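Local atomic coordinates of alpha-galactosidase (Thermus thermophilus, PDB entry 6LCJ), a protein that probably hydrolyses terminal alpha-galactosidic linkages in galactose-containing oligosaccharides, as a GH36 family enzyme assembled into a hexamer. Residues 352-357 / 398-403; 389-394 / 426-431; 418-423 / 473-478. One frame throughout, in Å; residues are numbered along the deposited sequence.

Contact 1 (352-357 / 398-403); sequences GLRVGP and HVDPDV
Parallel strand pairing in the buried centre of the chain makes this contact, strand 352-354 lying beside strand 398-400 with 31° between their directions. Two good backbone bonds set the register: Leu353 N donates to His398 O at 2.8 Å, nearly along the carbonyl axis, and Asp400 N donates to Leu353 O at 2.9 Å, from above the carbonyl plane. Past the strand end the pairing fades, the bond from Val355 N to Asp400 O being weak at 3.5 Å. Water 1 bridges there, donating to Asp400 O while accepting from Gly356 N and from Arg354 NE at 2.9 Å. These are adjacent strands of the eight-stranded TIM barrel, and their C-terminal ends belong to the rim where such barrels carry their active sites. At that rim Arg354 and Asp400 run side by side on one sheet face, with Arg354 CD 3.1 Å from Asp400 OD2. The arginine chain then bends at chi2 and chi3, so its guanidinium stacks on the Asp402 carboxylate, planes 19° apart. Arg354 NH2 is 3.3 Å from Asp402 OD2, a salt bridge of charges alone because the oxygen sits over the guanidinium face. The in-plane N-H bond of Arg354 NH2 goes to Gly356 O at 2.9 Å, and Asp358 supplies a further salt bridge. Val355 CG2 meets Val399 CG1 at 3.5 Å, the two side chains crossing roughly at right angles.

Contact 2 (389-394 / 426-431); sequences HRLWLM and HFTGFK
Phe427, in the last turn of helix 415-428, makes the first touch. Its CG is anti to the backbone N (chi1 -174°), which carries the ring out to the 3-10 segment that includes 391-394. Phe427 CE2 lies 3.5 Å from Met394 SD, and the sulfur is 52° off the ring normal, an oblique Met-aromatic contact. Leu391 CD1 also approaches the ring obliquely, 4.0 Å from Phe427 CE2. Met394 bends at its last torsion, so its methyl turns to the helix backbone and Met394 CE comes to 3.2 Å from Phe427 O. Phe466 meets the phenylalanine ring edge-to-face.

At Thr428 the two branches divide their work. The methyl, Thr428 CG2, packs 3.6 Å from Leu391 CD2. The hydroxyl occupies the crowded place between backbone N and carbonyl carbon, where Thr428 OG1 accepts from Phe430 N at 3.2 Å, closing an ST turn; the same oxygen is also hydrogen-bonded to Leu424 O. Gly429 leaves helical geometry with a positive phi of 76°, ending the helix. Phe430 packs on Asp400 of strand 398-400, and the backbone of Lys431 bonds to Val162 of strand 161-164. A helix ended by a glycine and an ST turn, with its chain passing directly into the neighbouring parallel strand 431-433, is the alpha-to-beta transition that brings in the last strand of a TIM barrel.

Contact 3 (418-423 / 473-478); sequences MRLQEA and VDYAPL
One hydrogen bond and a small group of apolar contacts join the middle of helix 415-428 to the chain's C-terminal end. The hydrogen bond is side chain to backbone: Tyr475 OH donates to Leu420 O at 2.7 Å. The hydroxyl lies in the carbonyl plane on a lone pair, with a C=O...donor angle of 130°, and Leu420 O in turn lies at the ring's edge, in its plane. Tyr475 CG is anti to its own carbonyl carbon (chi1 -69°); the bond from CA to CB does not aim at the helix, yet the end of the side chain comes nearer to it. There the hydroxyl also rests against a methyl, Ala423 CB being 3.3 Å from Tyr475 OH.

The apolar contacts centre on Leu420, which slides past the tyrosine in the opposite direction. Leu420 CB is 3.7 Å from Tyr475 CE2, while the branch Leu420 CD2 stands over one ring face near its rim, 4.0 Å from that same CE2. Leu420 CD2 also meets Val473 CG1 at 3.6 Å, so one methyl touches both the valine and the tyrosine. Val473 lies near the end of strand 471-474, an outer strand of the three-stranded antiparallel sheet that follows the TIM barrel in sequence, so the contact joins helix 415-428 to this C-terminal sheet. Looser touches widen the patch: Leu420 CD1 is 4.5 Å from Leu478 CD2, and Ala423 CB is 4.4 Å from Val473 CG2. Leu384 and Leu388 of helix 380-388 pack on Leu420 and Tyr475 respectively, and Phe466 crosses the tyrosine ring steeply.

Two local hydrogen bonds shape 473-478 itself. Asp474 OD1 accepts from Ala476 N at 3.2 Å, an Asx turn that leads from the strand into the 3-10 turn 476-478, where Leu478 N bonds to Tyr475 O.

In the fold
From the N terminus, 352-357 comes first, and contact 1 closes its loop at 398-403 after 40 intervening residues. Segment 389-394 lies inside that loop yet finds its partner at 426-431, so contacts 1 and 2 cross. Segment 418-423 likewise opens before contact 2 has closed and finds its partner later, at 473-478; contacts 2 and 3 therefore cross as well, whereas contacts 1 and 3 stand in series. Arg390 NH1, bonded to Val355 O, joins contact 2 to contact 1, and Gln421 NE2 reaches Pro401 O and Val403 O from contact 3. Together they tie two barrel strands, the 3-10 segment after helix 380-388, helix 415-428 and the C-terminal sheet.

Contact 1 (352-357 / 398-403)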
loop_
_atom_site.group_PDB
_atom_site.type_symbol
_atom_site.label_atom_id
_atom_site.label_comp_id
_atom_site.label_asym_id
_atom_site.label_seq_id
_atom_site.Cartn_x
_atom_site.Cartn_y
_atom_site.Cartn_z
ATOM N N GLY E 352 -36.943 -26.670 -21.856
ATOM C CA GLY E 352 -36.132 -27.249 -20.807
ATOM C C GLY E 352 -35.089 -26.242 -20.354
ATOM O O GLY E 352 -34.581 -25.443 -21.153
ATOM N N LEU E 353 -34.784 -26.274 -19.053
ATOM C CA LEU E 353 -33.868 -25.318 -18.443
ATOM C C LEU E 353 -32.896 -26.055 -17.531
ATOM O O LEU E 353 -33.319 -26.748 -16.602
ATOM C CB LEU E 353 -34.639 -24.250 -17.668
ATOM C CG LEU E 353 -33.822 -23.188 -16.935
ATOM C CD1 LEU E 353 -33.173 -22.270 -17.921
ATOM C CD2 LEU E 353 -34.684 -22.384 -15.966
ATOM N N ARG E 354 -31.603 -25.907 -17.793
ATOM C CA ARG E 354 -30.592 -26.419 -16.876
ATOM C C ARG E 354 -30.572 -25.563 -15.617
ATOM O O ARG E 354 -30.576 -24.334 -15.699
ATOM C CB ARG E 354 -29.222 -26.431 -17.551
ATOM C CG ARG E 354 -29.067 -27.535 -18.614
ATOM C CD ARG E 354 -28.453 -28.810 -18.034
ATOM N NE ARG E 354 -27.353 -28.456 -17.159
ATOM C CZ ARG E 354 -26.089 -28.322 -17.551
ATOM N NH1 ARG E 354 -25.732 -28.567 -18.810
ATOM N NH2 ARG E 354 -25.170 -27.946 -16.669
ATOM N N VAL E 355 -30.584 -26.213 -14.449
ATOM C CA VAL E 355 -30.672 -25.531 -13.163
ATOM C C VAL E 355 -29.434 -25.729 -12.300
ATOM O O VAL E 355 -29.413 -25.269 -11.158
ATOM C CB VAL E 355 -31.928 -25.960 -12.375
ATOM C CG1 VAL E 355 -33.185 -25.440 -13.035
ATOM C CG2 VAL E 355 -31.961 -27.462 -12.262
ATOM N N GLY E 356 -28.410 -26.399 -12.799
ATOM C CA GLY E 356 -27.184 -26.525 -12.053
ATOM C C GLY E 356 -25.940 -26.547 -12.919
ATOM O O GLY E 356 -25.992 -26.676 -14.152
ATOM N N PRO E 357 -24.783 -26.420 -12.265
ATOM C CA PRO E 357 -23.508 -26.696 -12.931
ATOM C C PRO E 357 -23.527 -28.002 -13.694
ATOM O O PRO E 357 -24.330 -28.900 -13.415
ATOM C CB PRO E 357 -22.516 -26.768 -11.766
ATOM C CG PRO E 357 -23.137 -25.974 -10.683
ATOM C CD PRO E 357 -24.614 -26.165 -10.821
ATOM N N HIS E 398 -39.571 -27.634 -18.027
ATOM C CA HIS E 398 -38.884 -28.894 -17.801
ATOM C C HIS E 398 -37.532 -28.615 -17.162
ATOM O O HIS E 398 -36.664 -27.975 -17.770
ATOM C CB HIS E 398 -38.712 -29.655 -19.108
ATOM C CG HIS E 398 -40.008 -30.051 -19.731
ATOM N ND1 HIS E 398 -40.125 -30.389 -21.063
ATOM C CD2 HIS E 398 -41.255 -30.129 -19.204
ATOM C CE1 HIS E 398 -41.389 -30.677 -21.323
ATOM N NE2 HIS E 398 -42.093 -30.533 -20.213
ATOM N N VAL E 399 -37.354 -29.101 -15.937
ATOM C CA VAL E 399 -36.142 -28.845 -15.173
ATOM C C VAL E 399 -35.118 -29.920 -15.515
ATOM O O VAL E 399 -35.342 -31.112 -15.270
ATOM C CB VAL E 399 -36.444 -28.814 -13.673
ATOM C CG1 VAL E 399 -35.149 -28.850 -12.882
ATOM C CG2 VAL E 399 -37.264 -27.578 -13.354
ATOM N N ASP E 400 -34.003 -29.499 -16.104
ATOM C CA ASP E 400 -32.966 -30.426 -16.520
ATOM C C ASP E 400 -31.892 -30.541 -15.444
ATOM O O ASP E 400 -31.187 -29.559 -15.191
ATOM C CB ASP E 400 -32.358 -29.953 -17.831
ATOM C CG ASP E 400 -31.312 -30.909 -18.366
ATOM O OD1 ASP E 400 -31.149 -32.014 -17.777
ATOM O OD2 ASP E 400 -30.665 -30.558 -19.392
ATOM N N PRO E 401 -31.709 -31.698 -14.803
ATOM C CA PRO E 401 -30.673 -31.815 -13.767
ATOM C C PRO E 401 -29.309 -32.173 -14.329
ATOM O O PRO E 401 -28.366 -32.347 -13.547
ATOM C CB PRO E 401 -31.211 -32.949 -12.869
ATOM C CG PRO E 401 -31.887 -33.871 -13.853
ATOM C CD PRO E 401 -32.367 -32.996 -15.050
ATOM N N ASP E 402 -29.217 -32.257 -15.662
ATOM C CA ASP E 402 -28.077 -32.717 -16.458
ATOM C C ASP E 402 -28.051 -34.244 -16.505
ATOM O O ASP E 402 -28.925 -34.901 -15.931
ATOM C CB ASP E 402 -26.753 -32.128 -15.966
ATOM C CG ASP E 402 -25.813 -31.848 -17.106
ATOM O OD1 ASP E 402 -26.132 -32.299 -18.222
ATOM O OD2 ASP E 402 -24.756 -31.208 -16.899
ATOM N N VAL E 403 -27.091 -34.822 -17.227
ATOM C CA VAL E 403 -27.193 -36.234 -17.608
ATOM C C VAL E 403 -27.014 -37.176 -16.419
ATOM O O VAL E 403 -26.547 -36.782 -15.342
ATOM C CB VAL E 403 -26.188 -36.581 -18.726
ATOM C CG1 VAL E 403 -26.309 -35.591 -19.858
ATOM C CG2 VAL E 403 -24.769 -36.619 -18.172
HETATM O O HOH W 1 -28.829 -28.752 -14.691
HETATM O O HOH W 2 -26.706 -29.840 -13.119
#

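Contact 2 (389-394 / 426-431)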
loop_
_atom_site.group_PDB
_atom_site.type_symbol
_atom_site.label_atom_id
_atom_site.label_comp_id
_atom_site.label_asym_id
_atom_site.label_seq_id
_atom_site.Cartn_x
_atom_site.Cartn_y
_atom_site.Cartn_z
ATOM N N HIS E 389 -32.105 -27.013 -5.191
ATOM C CA HIS E 389 -32.744 -25.792 -4.713
ATOM C C HIS E 389 -33.501 -25.063 -5.807
ATOM O O HIS E 389 -33.946 -23.931 -5.594
ATOM C CB HIS E 389 -31.721 -24.850 -4.088
ATOM C CG HIS E 389 -31.048 -25.416 -2.882
ATOM N ND1 HIS E 389 -29.983 -26.289 -2.965
ATOM C CD2 HIS E 389 -31.301 -25.252 -1.565
ATOM C CE1 HIS E 389 -29.598 -26.627 -1.749
ATOM N NE2 HIS E 389 -30.381 -26.011 -0.881
ATOM N N ARG E 390 -33.656 -25.680 -6.974
ATOM C CA ARG E 390 -34.415 -25.075 -8.054
ATOM C C ARG E 390 -35.537 -25.977 -8.554
ATOM O O ARG E 390 -36.100 -25.709 -9.626
ATOM C CB ARG E 390 -33.467 -24.686 -9.194
ATOM C CG ARG E 390 -32.656 -23.444 -8.878
ATOM C CD ARG E 390 -31.616 -23.160 -9.943
ATOM N NE ARG E 390 -31.094 -21.800 -9.847
ATOM C CZ ARG E 390 -29.878 -21.450 -10.249
ATOM N NH1 ARG E 390 -29.074 -22.368 -10.775
ATOM N NH2 ARG E 390 -29.464 -20.190 -10.138
ATOM N N LEU E 391 -35.888 -27.030 -7.802
ATOM C CA LEU E 391 -36.897 -27.968 -8.284
ATOM C C LEU E 391 -38.292 -27.355 -8.306
ATOM O O LEU E 391 -39.131 -27.811 -9.088
ATOM C CB LEU E 391 -36.878 -29.239 -7.444
ATOM C CG LEU E 391 -35.605 -30.079 -7.584
ATOM C CD1 LEU E 391 -35.592 -31.203 -6.594
ATOM C CD2 LEU E 391 -35.496 -30.625 -9.000
ATOM N N TRP E 392 -38.535 -26.300 -7.513
ATOM C CA TRP E 392 -39.806 -25.583 -7.551
ATOM C C TRP E 392 -40.110 -25.013 -8.929
ATOM O O TRP E 392 -41.263 -24.681 -9.207
ATOM C CB TRP E 392 -39.826 -24.453 -6.509
ATOM C CG TRP E 392 -38.587 -23.610 -6.486
ATOM C CD1 TRP E 392 -37.400 -23.916 -5.896
ATOM C CD2 TRP E 392 -38.410 -22.316 -7.089
ATOM N NE1 TRP E 392 -36.488 -22.904 -6.102
ATOM C CE2 TRP E 392 -37.088 -21.908 -6.825
ATOM C CE3 TRP E 392 -39.240 -21.469 -7.825
ATOM C CZ2 TRP E 392 -36.581 -20.697 -7.271
ATOM C CZ3 TRP E 392 -38.743 -20.276 -8.263
ATOM C CH2 TRP E 392 -37.421 -19.893 -7.991
ATOM N N LEU E 393 -39.121 -24.903 -9.806
ATOM C CA LEU E 393 -39.383 -24.449 -11.167
ATOM C C LEU E 393 -40.041 -25.502 -12.050
ATOM O O LEU E 393 -40.287 -25.218 -13.224
ATOM C CB LEU E 393 -38.089 -23.983 -11.828
ATOM C CG LEU E 393 -37.625 -22.710 -11.147
ATOM C CD1 LEU E 393 -36.175 -22.460 -11.494
ATOM C CD2 LEU E 393 -38.529 -21.546 -11.535
ATOM N N MET E 394 -40.306 -26.707 -11.533
ATOM C CA MET E 394 -40.992 -27.724 -12.323
ATOM C C MET E 394 -42.414 -27.306 -12.654
ATOM O O MET E 394 -43.042 -27.907 -13.526
ATOM C CB MET E 394 -40.998 -29.056 -11.576
ATOM C CG MET E 394 -39.682 -29.814 -11.660
ATOM S SD MET E 394 -39.767 -31.232 -10.574
ATOM C CE MET E 394 -40.995 -32.241 -11.431
ATOM N N HIS E 426 -35.551 -39.005 -12.288
ATOM C CA HIS E 426 -36.893 -39.539 -12.080
ATOM C C HIS E 426 -37.827 -38.464 -11.540
ATOM O O HIS E 426 -38.956 -38.323 -12.013
ATOM C CB HIS E 426 -36.855 -40.730 -11.130
ATOM C CG HIS E 426 -36.329 -41.990 -11.743
ATOM N ND1 HIS E 426 -36.817 -42.501 -12.924
ATOM C CD2 HIS E 426 -35.378 -42.857 -11.319
ATOM C CE1 HIS E 426 -36.179 -43.621 -13.211
ATOM N NE2 HIS E 426 -35.305 -43.862 -12.252
ATOM N N PHE E 427 -37.368 -37.675 -10.571
ATOM C CA PHE E 427 -38.240 -36.661 -9.987
ATOM C C PHE E 427 -38.638 -35.597 -11.012
ATOM O O PHE E 427 -39.806 -35.220 -11.110
ATOM C CB PHE E 427 -37.557 -36.027 -8.781
ATOM C CG PHE E 427 -38.434 -35.071 -8.024
ATOM C CD1 PHE E 427 -39.395 -35.537 -7.143
ATOM C CD2 PHE E 427 -38.294 -33.701 -8.189
ATOM C CE1 PHE E 427 -40.195 -34.660 -6.434
ATOM C CE2 PHE E 427 -39.093 -32.821 -7.480
ATOM C CZ PHE E 427 -40.048 -33.305 -6.610
ATOM N N THR E 428 -37.679 -35.083 -11.773
ATOM C CA THR E 428 -38.007 -34.071 -12.768
ATOM C C THR E 428 -38.651 -34.669 -14.009
ATOM O O THR E 428 -39.325 -33.941 -14.748
ATOM C CB THR E 428 -36.751 -33.295 -13.205
ATOM O OG1 THR E 428 -35.804 -34.201 -13.780
ATOM C CG2 THR E 428 -36.101 -32.560 -12.034
ATOM N N GLY E 429 -38.436 -35.963 -14.265
ATOM C CA GLY E 429 -38.831 -36.574 -15.515
ATOM C C GLY E 429 -37.953 -36.260 -16.707
ATOM O O GLY E 429 -38.289 -36.671 -17.817
ATOM N N PHE E 430 -36.837 -35.536 -16.521
ATOM C CA PHE E 430 -35.928 -35.167 -17.607
ATOM C C PHE E 430 -34.803 -36.194 -17.644
ATOM O O PHE E 430 -33.882 -36.153 -16.825
ATOM C CB PHE E 430 -35.392 -33.750 -17.405
ATOM C CG PHE E 430 -34.843 -33.123 -18.658
ATOM C CD1 PHE E 430 -33.696 -33.615 -19.254
ATOM C CD2 PHE E 430 -35.476 -32.029 -19.243
ATOM C CE1 PHE E 430 -33.183 -33.030 -20.425
ATOM C CE2 PHE E 430 -34.974 -31.433 -20.401
ATOM C CZ PHE E 430 -33.828 -31.933 -20.997
ATOM N N LYS E 431 -34.861 -37.100 -18.611
ATOM C CA LYS E 431 -33.985 -38.265 -18.654
ATOM C C LYS E 431 -33.028 -38.136 -19.825
ATOM O O LYS E 431 -33.458 -38.013 -20.979
ATOM C CB LYS E 431 -34.802 -39.553 -18.757
ATOM C CG LYS E 431 -35.688 -39.777 -17.538
ATOM C CD LYS E 431 -36.781 -40.753 -17.807
ATOM C CE LYS E 431 -36.939 -41.671 -16.628
ATOM N NZ LYS E 431 -37.988 -42.666 -16.850
#

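Contact 3 (418-423 / 473-478)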
loop_
_atom_site.group_PDB
_atom_site.type_symbol
_atom_site.label_atom_id
_atom_site.label_comp_id
_atom_site.label_asym_id
_atom_site.label_seq_id
_atom_site.Cartn_x
_atom_site.Cartn_y
_atom_site.Cartn_z
ATOM N N MET E 418 -23.815 -42.047 -8.262
ATOM C CA MET E 418 -24.616 -42.027 -9.485
ATOM C C MET E 418 -26.117 -42.151 -9.210
ATOM O O MET E 418 -26.934 -41.632 -9.977
ATOM C CB MET E 418 -24.172 -43.148 -10.413
ATOM C CG MET E 418 -22.883 -42.891 -11.106
ATOM S SD MET E 418 -22.482 -44.192 -12.289
ATOM C CE MET E 418 -21.266 -45.150 -11.348
ATOM N N ARG E 419 -26.500 -42.850 -8.143
ATOM C CA ARG E 419 -27.913 -43.032 -7.839
ATOM C C ARG E 419 -28.577 -41.728 -7.410
ATOM O O ARG E 419 -29.774 -41.530 -7.659
ATOM C CB ARG E 419 -28.051 -44.098 -6.755
ATOM C CG ARG E 419 -29.462 -44.337 -6.257
ATOM C CD ARG E 419 -29.597 -45.733 -5.630
ATOM N NE ARG E 419 -29.678 -46.812 -6.626
ATOM C CZ ARG E 419 -28.672 -47.640 -6.923
ATOM N NH1 ARG E 419 -27.493 -47.514 -6.312
ATOM N NH2 ARG E 419 -28.845 -48.599 -7.834
ATOM N N LEU E 420 -27.832 -40.834 -6.756
ATOM C CA LEU E 420 -28.387 -39.526 -6.409
ATOM C C LEU E 420 -28.801 -38.749 -7.657
ATOM O O LEU E 420 -29.870 -38.126 -7.689
ATOM C CB LEU E 420 -27.366 -38.719 -5.609
ATOM C CG LEU E 420 -26.817 -39.328 -4.322
ATOM C CD1 LEU E 420 -25.790 -38.381 -3.732
ATOM C CD2 LEU E 420 -27.930 -39.590 -3.346
ATOM N N GLN E 421 -27.951 -38.765 -8.688
ATOM C CA GLN E 421 -28.277 -38.109 -9.941
ATOM C C GLN E 421 -29.452 -38.795 -10.629
ATOM O O GLN E 421 -30.378 -38.129 -11.100
ATOM C CB GLN E 421 -27.025 -38.077 -10.832
ATOM C CG GLN E 421 -27.150 -37.367 -12.191
ATOM C CD GLN E 421 -27.507 -35.898 -12.078
ATOM O OE1 GLN E 421 -27.584 -35.344 -10.979
ATOM N NE2 GLN E 421 -27.708 -35.245 -13.232
ATOM N N GLU E 422 -29.450 -40.122 -10.674
ATOM C CA GLU E 422 -30.553 -40.833 -11.313
ATOM C C GLU E 422 -31.896 -40.490 -10.670
ATOM O O GLU E 422 -32.906 -40.335 -11.370
ATOM C CB GLU E 422 -30.299 -42.333 -11.257
ATOM C CG GLU E 422 -31.204 -43.130 -12.152
ATOM C CD GLU E 422 -31.235 -44.583 -11.765
ATOM O OE1 GLU E 422 -30.335 -45.320 -12.211
ATOM O OE2 GLU E 422 -32.151 -44.996 -11.014
ATOM N N ALA E 423 -31.925 -40.361 -9.339
ATOM C CA ALA E 423 -33.179 -40.069 -8.645
ATOM C C ALA E 423 -33.739 -38.703 -9.036
ATOM O O ALA E 423 -34.959 -38.541 -9.166
ATOM C CB ALA E 423 -32.967 -40.148 -7.135
ATOM N N VAL E 473 -34.169 -41.679 -0.492
ATOM C CA VAL E 473 -32.876 -41.103 -0.860
ATOM C C VAL E 473 -32.665 -39.822 -0.062
ATOM O O VAL E 473 -33.512 -38.921 -0.087
ATOM C CB VAL E 473 -32.793 -40.819 -2.371
ATOM C CG1 VAL E 473 -31.355 -40.553 -2.797
ATOM C CG2 VAL E 473 -33.398 -41.969 -3.172
ATOM N N ASP E 474 -31.531 -39.737 0.624
ATOM C CA ASP E 474 -31.201 -38.615 1.498
ATOM C C ASP E 474 -30.045 -37.829 0.883
ATOM O O ASP E 474 -28.988 -38.396 0.590
ATOM C CB ASP E 474 -30.837 -39.120 2.897
ATOM C CG ASP E 474 -30.692 -37.997 3.919
ATOM O OD1 ASP E 474 -31.022 -36.836 3.599
ATOM O OD2 ASP E 474 -30.254 -38.282 5.060
ATOM N N TYR E 475 -30.246 -36.526 0.691
ATOM C CA TYR E 475 -29.232 -35.668 0.094
ATOM C C TYR E 475 -28.557 -34.736 1.089
ATOM O O TYR E 475 -27.526 -34.146 0.746
ATOM C CB TYR E 475 -29.833 -34.803 -1.028
ATOM C CG TYR E 475 -30.270 -35.537 -2.276
ATOM C CD1 TYR E 475 -31.529 -36.123 -2.344
ATOM C CD2 TYR E 475 -29.448 -35.603 -3.402
ATOM C CE1 TYR E 475 -31.950 -36.780 -3.473
ATOM C CE2 TYR E 475 -29.865 -36.257 -4.547
ATOM C CZ TYR E 475 -31.127 -36.844 -4.575
ATOM O OH TYR E 475 -31.578 -37.510 -5.692
ATOM N N ALA E 476 -29.112 -34.572 2.292
ATOM C CA ALA E 476 -28.589 -33.569 3.221
ATOM C C ALA E 476 -27.088 -33.682 3.495
ATOM O O ALA E 476 -26.432 -32.625 3.576
ATOM C CB ALA E 476 -29.384 -33.614 4.533
ATOM N N PRO E 477 -26.485 -34.879 3.642
ATOM C CA PRO E 477 -25.025 -34.943 3.848
ATOM C C PRO E 477 -24.179 -34.127 2.872
ATOM O O PRO E 477 -23.175 -33.546 3.303
ATOM C CB PRO E 477 -24.738 -36.445 3.718
ATOM C CG PRO E 477 -25.956 -37.086 4.263
ATOM C CD PRO E 477 -27.110 -36.201 3.864
ATOM N N LEU E 478 -24.539 -34.060 1.580
ATOM C CA LEU E 478 -23.695 -33.374 0.598
ATOM C C LEU E 478 -23.671 -31.860 0.774
ATOM O O LEU E 478 -22.796 -31.200 0.200
ATOM C CB LEU E 478 -24.141 -33.690 -0.831
ATOM C CG LEU E 478 -25.430 -33.095 -1.417
ATOM C CD1 LEU E 478 -25.166 -31.900 -2.321
ATOM C CD2 LEU E 478 -26.151 -34.170 -2.204
#